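Local coordinates for beta-glucoside kinase (Listeria monocytogenes, PDB 4HTL), which catalyses the ATP-dependent phosphorylation of cellobiose to cellobiose-6'-phosphate and may also regulate transcription of the cellobiose phosphotransferase operon, at residues A7-G12 with I60-P65. Sequence-based numbering, arbitrary orientation.
Sequences AAFDIG and IAVSAP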
# COMPACT_ATOMS: atom_id res chain seq x y z
N ALA A 7 -14.58 23.90 -17.85
CA ALA A 7 -13.59 23.45 -18.84
C ALA A 7 -12.68 22.41 -18.19
O ALA A 7 -11.98 22.71 -17.22
CB ALA A 7 -12.76 24.62 -19.35
N ALA A 8 -12.71 21.19 -18.71
CA ALA A 8 -11.93 20.08 -18.18
C ALA A 8 -10.84 19.69 -19.16
O ALA A 8 -11.07 19.62 -20.39
CB ALA A 8 -12.83 18.86 -17.86
N PHE A 9 -9.67 19.40 -18.62
CA PHE A 9 -8.55 18.95 -19.38
C PHE A 9 -7.97 17.68 -18.81
O PHE A 9 -7.68 17.60 -17.63
CB PHE A 9 -7.43 20.00 -19.41
CG PHE A 9 -7.83 21.30 -20.04
CD1 PHE A 9 -7.85 21.42 -21.41
CD2 PHE A 9 -8.24 22.38 -19.26
CE1 PHE A 9 -8.26 22.60 -22.01
CE2 PHE A 9 -8.65 23.57 -19.86
CZ PHE A 9 -8.67 23.67 -21.24
N ASP A 10 -7.70 16.72 -19.69
CA ASP A 10 -7.06 15.48 -19.29
C ASP A 10 -5.84 15.26 -20.14
O ASP A 10 -5.95 14.95 -21.35
CB ASP A 10 -8.03 14.32 -19.47
CG ASP A 10 -7.42 12.97 -19.10
OD1 ASP A 10 -6.45 12.88 -18.27
OD2 ASP A 10 -7.93 12.01 -19.64
N ILE A 11 -4.69 15.44 -19.52
CA ILE A 11 -3.40 15.36 -20.18
C ILE A 11 -2.92 13.93 -20.22
O ILE A 11 -2.55 13.35 -19.18
CB ILE A 11 -2.36 16.23 -19.45
CG1 ILE A 11 -2.83 17.68 -19.41
CG2 ILE A 11 -1.01 16.13 -20.17
CD1 ILE A 11 -2.10 18.57 -18.42
N GLY A 12 -3.00 13.33 -21.41
CA GLY A 12 -2.63 11.93 -21.64
C GLY A 12 -1.22 11.77 -22.16
O GLY A 12 -0.46 12.75 -22.27
N ILE A 60 -12.25 25.79 -14.30
CA ILE A 60 -11.31 24.95 -15.03
C ILE A 60 -10.83 23.82 -14.13
O ILE A 60 -10.47 24.07 -12.97
CB ILE A 60 -10.08 25.75 -15.55
CG1 ILE A 60 -10.50 26.94 -16.46
CG2 ILE A 60 -9.11 24.81 -16.28
CD1 ILE A 60 -9.38 27.91 -16.78
N ALA A 61 -10.85 22.58 -14.66
CA ALA A 61 -10.49 21.37 -13.92
C ALA A 61 -9.47 20.61 -14.77
O ALA A 61 -9.68 20.39 -15.97
CB ALA A 61 -11.73 20.49 -13.69
N VAL A 62 -8.35 20.26 -14.15
CA VAL A 62 -7.26 19.59 -14.85
C VAL A 62 -6.92 18.24 -14.22
O VAL A 62 -6.80 18.13 -12.97
CB VAL A 62 -5.99 20.48 -14.86
CG1 VAL A 62 -4.82 19.79 -15.59
CG2 VAL A 62 -6.31 21.87 -15.43
N SER A 63 -6.70 17.25 -15.09
CA SER A 63 -6.12 15.96 -14.75
C SER A 63 -4.72 15.93 -15.42
O SER A 63 -4.58 15.99 -16.65
CB SER A 63 -7.02 14.82 -15.25
OG SER A 63 -6.34 13.60 -15.44
N ALA A 64 -3.67 15.85 -14.61
CA ALA A 64 -2.31 15.98 -15.08
C ALA A 64 -1.44 14.82 -14.63
O ALA A 64 -1.57 14.37 -13.48
CB ALA A 64 -1.72 17.30 -14.57
N PRO A 65 -0.49 14.39 -15.48
CA PRO A 65 0.47 13.40 -14.97
C PRO A 65 1.42 13.95 -13.94
O PRO A 65 1.59 15.17 -13.80
CB PRO A 65 1.17 12.87 -16.22
CG PRO A 65 1.04 13.97 -17.21
CD PRO A 65 -0.22 14.73 -16.89
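Phe9 and Ile11 hydrogen-bond through their backbones to Ala61 and Ser63, joining strands 6-11 and 59-64 as parallel neighbours in the five-stranded mixed sheet of order 3-2-1-4-5 that marks the actin-like ATPase fold of ROK kinases. The ladder runs from Ala61 N to Ala7 O, through Phe9 N to Ala61 O and Ser63 N to Phe9 O (2.7 Å), and ends with Ile11 N bound to Ser63 O. Phe9, Ala61 and Ser63 each use both N and O across the pair.

On the apolar face, Ile60 CG2 meets the Phe9 ring at its edge and in plane, 3.8 Å from CE2, while Val62 CG2 lies 4.3 Å from Phe9 CD2. Ile11 CD1 touches both Val62 CG1 and Ala64 CB. Asp10 and Ser63 occupy the other face. Asp10 CG lies anti to the backbone N (chi1 178°) and Ser63 OG is likewise anti to its own N (chi1 157°), which brings the hydroxyl to the carboxylate: OG donates to OD1 of Asp10 at 2.9 Å from above the carboxylate plane, 43° out of it.

Helix 40-52 covers the apolar layer through Met47, which touches Phe9 and Ile11, and helix 89-97 sends Leu93 against Ile60 and Val62. Ala8 to Gly12 probably form the first part of the ATP-binding site, as in related kinases, where strand 6-11 turns toward strand 15-21; Lys17 of that strand is backbone hydrogen-bonded to Asp10, and the Asp10 side chain also touches it. At the C-terminal end of the pair, the second branch of Ile11, CG2, packs on Pro65 CD at 3.7 Å.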